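Local coordinates for protein nucleoporin NUP170 (PDB 5HAX) that is a nucleoporin that probably forms part of the structural scaffold of the nuclear pore complex, its beta-propeller being joined to a helical domain, at residues A[139-149]-A[160-171]; A[55-63]-A[95-104]. All coordinates share one frame; numbering follows the deposited sequence.

Both contacts belong to the beta-propeller part of the chain and together involve three successive blades. Contact 2 comes first in sequence and joins segment 55-63, which leads out of the blade containing strands 50-57 and 481-487, to the blade that runs from strand 73-78 to strand 105-107. Contact 1 is the outer hairpin of the blade after that. Their centres lie 24 Å apart and their nearest atoms about 6 Å apart, without touching. The intervening link is strand 105-107, which follows directly on segment 95-104: Ile-105 meets Leu-160 and Leu-162 of contact 1, and Tyr-107 meets Ile-144 and Leu-146. A phosphate ion, probably from the crystallisation liquor, sits about 3 Å from the Arg-171 side chain of contact 1.

Contact 1: A[139-149]-A[160-171]; sequences TTSEIILLGVS and LTLYSTRMSVHR
Arg-171 closes one end of the pairing between 139-149 and 160-171 by wrapping back over the turn that precedes Glu-142. Its backbone N gives an almost straight bond to Ser-141 O (177°). Going outward, CB lies beside that same carbonyl, Arg-171 CG touches Ile-143 CD1 at 3.9 Å and its CD reaches Thr-139 O at 3.4 Å. A bend at chi3 (74°) then lays the guanidinium flat over Thr-140 O, with Arg-171 CZ 3.4 Å from that oxygen; NH1 passes through water 1 to Thr-139 O, and outside the two segments NH2 forms a salt bridge to a phosphate ion. With the side chain cut back to alanine, Thr-140 O would probably lose the group stacked against it, water 1 its N-H donor and the phosphate this positive partner. Farther along, the antiparallel register slips by two residues between Ile-144 and Gly-147. Thr-165 spans the slip: OG1 donates to Leu-145 O (2.7 Å) from above the carbonyl plane and accepts from Met-167 N, an ST turn. Beyond it, Val-148 CG2 and Leu-162 CD2 lie side by side 3.9 Å apart, while Gly-147 O, bonded to Tyr-163 N, also sits at the edge of the Tyr-163 ring. Leu-162 and Tyr-163 additionally pair in parallel with a strand of another protein chain, extending the sheet. The arrangement is the outer hairpin of a four-stranded, antiparallel beta-propeller blade.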
loop_
_atom_site.group_PDB
_atom_site.type_symbol
_atom_site.label_atom_id
_atom_site.label_comp_id
_atom_site.label_asym_id
_atom_site.label_seq_id
_atom_site.Cartn_x
_atom_site.Cartn_y
_atom_site.Cartn_z
ATOM N N THR A 139 -13.841 21.618 -17.539
ATOM C CA THR A 139 -14.000 21.860 -18.967
ATOM C C THR A 139 -13.180 23.085 -19.364
ATOM O O THR A 139 -12.510 23.708 -18.537
ATOM C CB THR A 139 -15.473 22.063 -19.342
ATOM O OG1 THR A 139 -15.920 23.344 -18.876
ATOM C CG2 THR A 139 -16.346 20.965 -18.745
ATOM N N THR A 140 -13.245 23.434 -20.650
ATOM C CA THR A 140 -12.564 24.630 -21.131
ATOM C C THR A 140 -13.241 25.912 -20.667
ATOM O O THR A 140 -12.686 26.994 -20.885
ATOM C CB THR A 140 -12.487 24.621 -22.660
ATOM O OG1 THR A 140 -13.803 24.493 -23.211
ATOM C CG2 THR A 140 -11.624 23.468 -23.148
ATOM N N SER A 141 -14.407 25.814 -20.027
ATOM C CA SER A 141 -15.172 26.973 -19.586
ATOM C C SER A 141 -15.391 27.037 -18.081
ATOM O O SER A 141 -15.544 28.138 -17.548
ATOM C CB SER A 141 -16.541 26.995 -20.285
ATOM O OG SER A 141 -17.268 28.165 -19.955
ATOM N N GLU A 142 -15.402 25.905 -17.379
ATOM C CA GLU A 142 -15.733 25.910 -15.960
ATOM C C GLU A 142 -15.280 24.605 -15.319
ATOM O O GLU A 142 -14.947 23.632 -16.001
ATOM C CB GLU A 142 -17.239 26.110 -15.755
ATOM C CG GLU A 142 -18.082 25.026 -16.413
ATOM C CD GLU A 142 -19.562 25.354 -16.423
ATOM O OE1 GLU A 142 -20.319 24.658 -17.132
ATOM O OE2 GLU A 142 -19.968 26.305 -15.722
ATOM N N ILE A 143 -15.273 24.605 -13.985
ATOM C CA ILE A 143 -15.084 23.403 -13.178
ATOM C C ILE A 143 -16.386 23.133 -12.435
ATOM O O ILE A 143 -17.005 24.055 -11.891
ATOM C CB ILE A 143 -13.915 23.538 -12.182
ATOM C CG1 ILE A 143 -12.595 23.785 -12.921
ATOM C CG2 ILE A 143 -13.802 22.277 -11.331
ATOM C CD1 ILE A 143 -12.306 25.246 -13.195
ATOM N N ILE A 144 -16.783 21.863 -12.393
ATOM C CA ILE A 144 -18.073 21.445 -11.856
ATOM C C ILE A 144 -17.828 20.415 -10.761
ATOM O O ILE A 144 -17.049 19.474 -10.952
ATOM C CB ILE A 144 -18.974 20.862 -12.961
ATOM C CG1 ILE A 144 -19.139 21.876 -14.099
ATOM C CG2 ILE A 144 -20.333 20.468 -12.393
ATOM C CD1 ILE A 144 -19.658 21.275 -15.385
ATOM N N LEU A 145 -18.493 20.595 -9.622
ATOM C CA LEU A 145 -18.434 19.652 -8.513
ATOM C C LEU A 145 -19.729 18.855 -8.455
ATOM O O LEU A 145 -20.820 19.429 -8.524
ATOM C CB LEU A 145 -18.215 20.376 -7.185
ATOM C CG LEU A 145 -17.011 21.312 -7.092
ATOM C CD1 LEU A 145 -16.941 21.919 -5.699
ATOM C CD2 LEU A 145 -15.721 20.581 -7.434
ATOM N N LEU A 146 -19.603 17.534 -8.324
ATOM C CA LEU A 146 -20.744 16.647 -8.154
ATOM C C LEU A 146 -20.536 15.788 -6.918
ATOM O O LEU A 146 -19.439 15.270 -6.685
ATOM C CB LEU A 146 -20.948 15.742 -9.374
ATOM C CG LEU A 146 -21.322 16.420 -10.692
ATOM C CD1 LEU A 146 -21.475 15.381 -11.791
ATOM C CD2 LEU A 146 -22.598 17.231 -10.546
ATOM N N GLY A 147 -21.593 15.649 -6.124
ATOM C CA GLY A 147 -21.553 14.725 -5.009
ATOM C C GLY A 147 -21.597 13.286 -5.486
ATOM O O GLY A 147 -22.236 12.955 -6.483
ATOM N N VAL A 148 -20.893 12.418 -4.763
ATOM C CA VAL A 148 -20.789 11.007 -5.113
ATOM C C VAL A 148 -21.029 10.169 -3.867
ATOM O O VAL A 148 -20.549 10.502 -2.777
ATOM C CB VAL A 148 -19.414 10.669 -5.726
ATOM C CG1 VAL A 148 -19.331 9.183 -6.061
ATOM C CG2 VAL A 148 -19.162 11.514 -6.963
ATOM N N SER A 149 -21.772 9.078 -4.036
ATOM C CA SER A 149 -21.972 8.075 -2.996
ATOM C C SER A 149 -21.567 6.727 -3.577
ATOM O O SER A 149 -22.269 6.187 -4.438
ATOM C CB SER A 149 -23.425 8.052 -2.515
ATOM O OG SER A 149 -23.575 7.184 -1.405
ATOM N N LEU A 160 -22.508 3.421 -7.460
ATOM C CA LEU A 160 -22.185 4.832 -7.639
ATOM C C LEU A 160 -23.433 5.598 -8.062
ATOM O O LEU A 160 -24.045 5.280 -9.088
ATOM C CB LEU A 160 -21.072 4.996 -8.675
ATOM C CG LEU A 160 -20.336 6.336 -8.650
ATOM C CD1 LEU A 160 -18.905 6.150 -9.119
ATOM C CD2 LEU A 160 -21.050 7.367 -9.510
ATOM N N THR A 161 -23.798 6.608 -7.272
ATOM C CA THR A 161 -24.898 7.512 -7.577
ATOM C C THR A 161 -24.409 8.947 -7.442
ATOM O O THR A 161 -23.624 9.260 -6.542
ATOM C CB THR A 161 -26.096 7.276 -6.650
ATOM O OG1 THR A 161 -25.688 7.430 -5.285
ATOM C CG2 THR A 161 -26.664 5.878 -6.853
ATOM N N LEU A 162 -24.884 9.815 -8.331
ATOM C CA LEU A 162 -24.398 11.183 -8.441
ATOM C C LEU A 162 -25.429 12.169 -7.906
ATOM O O LEU A 162 -26.639 11.961 -8.036
ATOM C CB LEU A 162 -24.062 11.519 -9.895
ATOM C CG LEU A 162 -23.011 10.609 -10.535
ATOM C CD1 LEU A 162 -22.931 10.851 -12.033
ATOM C CD2 LEU A 162 -21.653 10.820 -9.882
ATOM N N TYR A 163 -24.931 13.250 -7.305
ATOM C CA TYR A 163 -25.757 14.304 -6.733
ATOM C C TYR A 163 -25.323 15.652 -7.284
ATOM O O TYR A 163 -24.125 15.941 -7.364
ATOM C CB TYR A 163 -25.652 14.336 -5.202
ATOM C CG TYR A 163 -26.138 13.084 -4.511
ATOM C CD1 TYR A 163 -27.335 13.077 -3.811
ATOM C CD2 TYR A 163 -25.395 11.913 -4.550
ATOM C CE1 TYR A 163 -27.785 11.936 -3.175
ATOM C CE2 TYR A 163 -25.835 10.767 -3.916
ATOM C CZ TYR A 163 -27.030 10.784 -3.230
ATOM O OH TYR A 163 -27.472 9.645 -2.597
ATOM N N SER A 164 -26.298 16.477 -7.657
ATOM C CA SER A 164 -26.005 17.850 -8.031
ATOM C C SER A 164 -25.689 18.672 -6.784
ATOM O O SER A 164 -26.025 18.296 -5.657
ATOM C CB SER A 164 -27.178 18.465 -8.793
ATOM O OG SER A 164 -28.358 18.457 -8.011
ATOM N N THR A 165 -25.025 19.809 -6.999
ATOM C CA THR A 165 -24.530 20.630 -5.896
ATOM C C THR A 165 -24.734 22.123 -6.084
ATOM O O THR A 165 -24.620 22.859 -5.099
ATOM C CB THR A 165 -23.031 20.379 -5.675
ATOM O OG1 THR A 165 -22.290 20.884 -6.794
ATOM C CG2 THR A 165 -22.744 18.896 -5.501
ATOM N N ARG A 166 -25.022 22.606 -7.291
ATOM C CA ARG A 166 -25.039 24.029 -7.616
ATOM C C ARG A 166 -23.678 24.684 -7.413
ATOM O O ARG A 166 -23.583 25.918 -7.424
ATOM C CB ARG A 166 -26.097 24.789 -6.800
ATOM C CG ARG A 166 -27.495 24.191 -6.852
ATOM C CD ARG A 166 -28.466 25.039 -6.045
ATOM N NE ARG A 166 -29.684 24.314 -5.689
ATOM C CZ ARG A 166 -30.513 24.678 -4.717
ATOM N NH1 ARG A 166 -30.260 25.759 -3.988
ATOM N NH2 ARG A 166 -31.598 23.957 -4.465
ATOM N N MET A 167 -22.623 23.890 -7.230
ATOM C CA MET A 167 -21.278 24.396 -6.988
ATOM C C MET A 167 -20.488 24.352 -8.289
ATOM O O MET A 167 -20.249 23.271 -8.840
ATOM C CB MET A 167 -20.578 23.571 -5.908
ATOM C CG MET A 167 -21.228 23.657 -4.537
ATOM S SD MET A 167 -20.468 22.545 -3.340
ATOM C CE MET A 167 -21.401 22.943 -1.864
ATOM N N SER A 168 -20.085 25.522 -8.777
ATOM C CA SER A 168 -19.293 25.613 -9.995
ATOM C C SER A 168 -18.685 27.005 -10.077
ATOM O O SER A 168 -19.186 27.957 -9.473
ATOM C CB SER A 168 -20.135 25.322 -11.242
ATOM O OG SER A 168 -21.044 26.378 -11.497
ATOM N N VAL A 169 -17.592 27.107 -10.832
ATOM C CA VAL A 169 -16.893 28.369 -11.036
ATOM C C VAL A 169 -16.364 28.414 -12.461
ATOM O O VAL A 169 -15.979 27.392 -13.036
ATOM C CB VAL A 169 -15.733 28.568 -10.035
ATOM C CG1 VAL A 169 -16.262 29.002 -8.678
ATOM C CG2 VAL A 169 -14.895 27.301 -9.921
ATOM N N HIS A 170 -16.352 29.616 -13.030
ATOM C CA HIS A 170 -15.759 29.812 -14.343
ATOM C C HIS A 170 -14.264 29.531 -14.283
ATOM O O HIS A 170 -13.579 29.914 -13.329
ATOM C CB HIS A 170 -16.023 31.236 -14.832
ATOM C CG HIS A 170 -17.473 31.534 -15.047
ATOM N ND1 HIS A 170 -18.049 32.737 -14.699
ATOM C CD2 HIS A 170 -18.467 30.781 -15.575
ATOM C CE1 HIS A 170 -19.334 32.713 -15.003
ATOM N NE2 HIS A 170 -19.613 31.537 -15.537
ATOM N N ARG A 171 -13.762 28.839 -15.306
ATOM C CA ARG A 171 -12.371 28.401 -15.299
ATOM C C ARG A 171 -11.420 29.587 -15.357
ATOM O O ARG A 171 -10.548 29.745 -14.495
ATOM C CB ARG A 171 -12.110 27.462 -16.477
ATOM C CG ARG A 171 -10.755 26.774 -16.416
ATOM C CD ARG A 171 -10.337 26.233 -17.769
ATOM N NE ARG A 171 -9.927 27.296 -18.684
ATOM C CZ ARG A 171 -9.415 27.087 -19.892
ATOM N NH1 ARG A 171 -9.245 25.849 -20.337
ATOM N NH2 ARG A 171 -9.069 28.114 -20.654
HETATM O O HOH W 1 -9.578 23.215 -18.904
HETATM O O HOH W 2 -23.693 20.349 -9.880
#

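Contact 2: A[55-63]-A[95-104]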
loop_
_atom_site.group_PDB
_atom_site.type_symbol
_atom_site.label_atom_id
_atom_site.label_comp_id
_atom_site.label_asym_id
_atom_site.label_seq_id
_atom_site.Cartn_x
_atom_site.Cartn_y
_atom_site.Cartn_z
ATOM N N HIS A 55 -8.201 -9.491 -16.549
ATOM C CA HIS A 55 -8.321 -8.306 -17.390
ATOM C C HIS A 55 -9.794 -8.009 -17.639
ATOM O O HIS A 55 -10.631 -8.916 -17.645
ATOM C CB HIS A 55 -7.587 -8.488 -18.726
ATOM C CG HIS A 55 -8.261 -9.446 -19.660
ATOM N ND1 HIS A 55 -8.054 -10.807 -19.610
ATOM C CD2 HIS A 55 -9.136 -9.236 -20.672
ATOM C CE1 HIS A 55 -8.774 -11.396 -20.548
ATOM N NE2 HIS A 55 -9.440 -10.465 -21.208
ATOM N N HIS A 56 -10.099 -6.727 -17.850
ATOM C CA HIS A 56 -11.467 -6.257 -18.065
ATOM C C HIS A 56 -11.490 -5.367 -19.300
ATOM O O HIS A 56 -10.924 -4.270 -19.290
ATOM C CB HIS A 56 -11.989 -5.490 -16.848
ATOM C CG HIS A 56 -11.920 -6.263 -15.569
ATOM N ND1 HIS A 56 -12.761 -7.318 -15.290
ATOM C CD2 HIS A 56 -11.122 -6.121 -14.484
ATOM C CE1 HIS A 56 -12.478 -7.800 -14.093
ATOM N NE2 HIS A 56 -11.487 -7.091 -13.582
ATOM N N ASN A 57 -12.158 -5.828 -20.354
ATOM C CA ASN A 57 -12.248 -5.056 -21.584
ATOM C C ASN A 57 -13.092 -3.802 -21.384
ATOM O O ASN A 57 -13.995 -3.757 -20.544
ATOM C CB ASN A 57 -12.849 -5.903 -22.706
ATOM C CG ASN A 57 -11.874 -6.930 -23.245
ATOM O OD1 ASN A 57 -10.987 -6.604 -24.034
ATOM N ND2 ASN A 57 -12.038 -8.180 -22.829
ATOM N N ILE A 58 -12.781 -2.774 -22.164
ATOM C CA ILE A 58 -13.624 -1.573 -22.193
ATOM C C ILE A 58 -14.975 -1.938 -22.805
ATOM O O ILE A 58 -15.012 -2.647 -23.827
ATOM C CB ILE A 58 -12.938 -0.460 -22.993
ATOM C CG1 ILE A 58 -11.700 0.045 -22.243
ATOM C CG2 ILE A 58 -13.900 0.702 -23.245
ATOM C CD1 ILE A 58 -10.814 0.970 -23.059
ATOM N N PRO A 59 -16.097 -1.501 -22.230
ATOM C CA PRO A 59 -17.401 -1.827 -22.823
ATOM C C PRO A 59 -17.513 -1.333 -24.259
ATOM O O PRO A 59 -16.974 -0.286 -24.626
ATOM C CB PRO A 59 -18.396 -1.107 -21.905
ATOM C CG PRO A 59 -17.685 -0.995 -20.599
ATOM C CD PRO A 59 -16.239 -0.804 -20.940
ATOM N N ASP A 60 -18.229 -2.112 -25.076
ATOM C CA ASP A 60 -18.384 -1.772 -26.488
ATOM C C ASP A 60 -19.061 -0.421 -26.674
ATOM O O ASP A 60 -18.733 0.310 -27.615
ATOM C CB ASP A 60 -19.182 -2.861 -27.207
ATOM C CG ASP A 60 -18.408 -4.160 -27.347
ATOM O OD1 ASP A 60 -17.179 -4.106 -27.570
ATOM O OD2 ASP A 60 -19.030 -5.237 -27.239
ATOM N N LYS A 61 -20.003 -0.072 -25.796
ATOM C CA LYS A 61 -20.678 1.217 -25.912
ATOM C C LYS A 61 -19.703 2.377 -25.755
ATOM O O LYS A 61 -19.894 3.434 -26.367
ATOM C CB LYS A 61 -21.798 1.312 -24.875
ATOM C CG LYS A 61 -23.070 0.575 -25.276
ATOM C CD LYS A 61 -23.838 0.061 -24.063
ATOM C CE LYS A 61 -24.465 1.188 -23.260
ATOM N NZ LYS A 61 -24.876 0.732 -21.902
ATOM N N VAL A 62 -18.653 2.201 -24.948
ATOM C CA VAL A 62 -17.637 3.240 -24.820
ATOM C C VAL A 62 -16.828 3.350 -26.107
ATOM O O VAL A 62 -16.421 4.446 -26.509
ATOM C CB VAL A 62 -16.737 2.956 -23.602
ATOM C CG1 VAL A 62 -15.643 4.012 -23.483
ATOM C CG2 VAL A 62 -17.568 2.906 -22.330
ATOM N N PHE A 63 -16.573 2.219 -26.771
ATOM C CA PHE A 63 -15.898 2.263 -28.064
ATOM C C PHE A 63 -16.748 2.989 -29.100
ATOM O O PHE A 63 -16.222 3.724 -29.944
ATOM C CB PHE A 63 -15.573 0.847 -28.543
ATOM C CG PHE A 63 -14.414 0.210 -27.828
ATOM C CD1 PHE A 63 -13.140 0.742 -27.933
ATOM C CD2 PHE A 63 -14.594 -0.936 -27.071
ATOM C CE1 PHE A 63 -12.071 0.154 -27.285
ATOM C CE2 PHE A 63 -13.528 -1.529 -26.421
ATOM C CZ PHE A 63 -12.265 -0.983 -26.530
ATOM N N TRP A 95 -18.053 3.767 -15.357
ATOM C CA TRP A 95 -18.515 2.386 -15.293
ATOM C C TRP A 95 -17.629 1.580 -14.354
ATOM O O TRP A 95 -16.438 1.860 -14.203
ATOM C CB TRP A 95 -18.546 1.739 -16.684
ATOM C CG TRP A 95 -17.202 1.351 -17.231
ATOM C CD1 TRP A 95 -16.583 0.140 -17.105
ATOM C CD2 TRP A 95 -16.320 2.171 -18.007
ATOM N NE1 TRP A 95 -15.370 0.157 -17.751
ATOM C CE2 TRP A 95 -15.185 1.393 -18.313
ATOM C CE3 TRP A 95 -16.379 3.489 -18.472
ATOM C CZ2 TRP A 95 -14.119 1.890 -19.057
ATOM C CZ3 TRP A 95 -15.319 3.979 -19.212
ATOM C CH2 TRP A 95 -14.205 3.181 -19.497
ATOM N N ASP A 96 -18.239 0.577 -13.726
ATOM C CA ASP A 96 -17.544 -0.344 -12.832
ATOM C C ASP A 96 -16.854 -1.415 -13.670
ATOM O O ASP A 96 -17.518 -2.269 -14.268
ATOM C CB ASP A 96 -18.542 -0.958 -11.851
ATOM C CG ASP A 96 -17.962 -2.112 -11.059
ATOM O OD1 ASP A 96 -16.736 -2.136 -10.825
ATOM O OD2 ASP A 96 -18.744 -3.001 -10.664
ATOM N N TYR A 97 -15.520 -1.379 -13.719
ATOM C CA TYR A 97 -14.783 -2.295 -14.580
ATOM C C TYR A 97 -14.671 -3.700 -14.004
ATOM O O TYR A 97 -14.292 -4.618 -14.737
ATOM C CB TYR A 97 -13.382 -1.746 -14.879
ATOM C CG TYR A 97 -12.476 -1.575 -13.674
ATOM C CD1 TYR A 97 -11.851 -2.667 -13.085
ATOM C CD2 TYR A 97 -12.223 -0.315 -13.147
ATOM C CE1 TYR A 97 -11.019 -2.511 -11.994
ATOM C CE2 TYR A 97 -11.388 -0.150 -12.059
ATOM C CZ TYR A 97 -10.791 -1.250 -11.486
ATOM O OH TYR A 97 -9.962 -1.086 -10.402
ATOM N N THR A 98 -14.990 -3.898 -12.722
ATOM C CA THR A 98 -15.017 -5.243 -12.161
ATOM C C THR A 98 -16.264 -6.010 -12.577
ATOM O O THR A 98 -16.260 -7.245 -12.544
ATOM C CB THR A 98 -14.946 -5.192 -10.631
ATOM O OG1 THR A 98 -16.198 -4.743 -10.102
ATOM C CG2 THR A 98 -13.828 -4.261 -10.166
ATOM N N HIS A 99 -17.323 -5.304 -12.971
ATOM C CA HIS A 99 -18.576 -5.917 -13.380
ATOM C C HIS A 99 -18.438 -6.508 -14.785
ATOM O O HIS A 99 -17.841 -5.880 -15.664
ATOM C CB HIS A 99 -19.697 -4.879 -13.351
ATOM C CG HIS A 99 -21.070 -5.459 -13.482
ATOM N ND1 HIS A 99 -21.581 -5.890 -14.686
ATOM C CD2 HIS A 99 -22.043 -5.665 -12.564
ATOM C CE1 HIS A 99 -22.808 -6.346 -14.503
ATOM N NE2 HIS A 99 -23.113 -6.220 -13.224
ATOM N N PRO A 100 -18.977 -7.707 -15.030
ATOM C CA PRO A 100 -18.763 -8.340 -16.343
ATOM C C PRO A 100 -19.523 -7.671 -17.478
ATOM O O PRO A 100 -19.041 -7.690 -18.618
ATOM C CB PRO A 100 -19.240 -9.780 -16.115
ATOM C CG PRO A 100 -20.237 -9.672 -15.015
ATOM C CD PRO A 100 -19.742 -8.574 -14.118
ATOM N N ASN A 101 -20.695 -7.096 -17.209
ATOM C CA ASN A 101 -21.479 -6.362 -18.206
ATOM C C ASN A 101 -21.958 -5.060 -17.574
ATOM O O ASN A 101 -23.139 -4.922 -17.224
ATOM C CB ASN A 101 -22.653 -7.201 -18.710
ATOM C CG ASN A 101 -23.418 -6.518 -19.824
ATOM O OD1 ASN A 101 -22.836 -5.816 -20.652
ATOM N ND2 ASN A 101 -24.730 -6.713 -19.847
ATOM N N PRO A 102 -21.071 -4.080 -17.422
ATOM C CA PRO A 102 -21.440 -2.857 -16.699
ATOM C C PRO A 102 -22.432 -1.999 -17.469
ATOM O O PRO A 102 -22.483 -2.017 -18.701
ATOM C CB PRO A 102 -20.104 -2.121 -16.529
ATOM C CG PRO A 102 -19.040 -3.117 -16.874
ATOM C CD PRO A 102 -19.658 -4.073 -17.829
ATOM N N GLU A 103 -23.224 -1.237 -16.715
ATOM C CA GLU A 103 -24.034 -0.164 -17.273
ATOM C C GLU A 103 -23.262 1.145 -17.170
ATOM O O GLU A 103 -22.550 1.384 -16.189
ATOM C CB GLU A 103 -25.376 -0.046 -16.544
ATOM C CG GLU A 103 -25.290 0.497 -15.120
ATOM C CD GLU A 103 -26.655 0.741 -14.506
ATOM O OE1 GLU A 103 -27.643 0.148 -14.990
ATOM O OE2 GLU A 103 -26.740 1.538 -13.546
ATOM N N LEU A 104 -23.404 1.991 -18.186
ATOM C CA LEU A 104 -22.657 3.241 -18.261
ATOM C C LEU A 104 -23.411 4.340 -17.521
ATOM O O LEU A 104 -24.570 4.629 -17.838
ATOM C CB LEU A 104 -22.423 3.642 -19.717
ATOM C CG LEU A 104 -21.602 2.673 -20.571
ATOM C CD1 LEU A 104 -21.478 3.209 -21.988
ATOM C CD2 LEU A 104 -20.224 2.432 -19.971
HETATM O O HOH W 3 -14.133 -2.721 -18.253
#
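Neighbouring propeller blades meet where His-56, Pro-59 and Val-62 press against Trp-95, Tyr-97 and Leu-104: strand 50-57 is the edge strand that completes the blade of strands 440-445, 473-478 and 481-487, and segment 95-104 leaves strand 91-96 of the next blade. Trp-95 is the platform. Its chi1 of 76° turns the indole so that one face takes two CH-pi contacts, from Pro-59 CD, 3.8 Å from the centroid of the Trp-95 five-membered ring, and from Val-62 CG2, 4.3 Å from that of the six-membered ring. Pro-59 is also the N-cap residue of helix 60-67, so the helix starts on the indole. Leu-104 fills in beside it, its CD2 3.6 Å from Val-62 CG2, while Lys-61 runs past in the opposite sense with its CB tightly against Leu-104 CD1 (3.5 Å). At the other end, Tyr-97 O and Thr-98 CA lie over the same face of the His-56 imidazole. Tyr-97 O is 3.0 Å from His-56 CG and does not hydrogen-bond to ND1. Tyr-97 presents the edge of its ring to His-56 CD2 and packs on Val-482 and Ile-484 of the same blade as His-56. Water 3 accepts from Trp-95 NE1 (water O to NE1 3.2 Å) and donates to Asn-57 O, so the joint rests mainly on apolar and ring-face packing, with its polar link made through solvent.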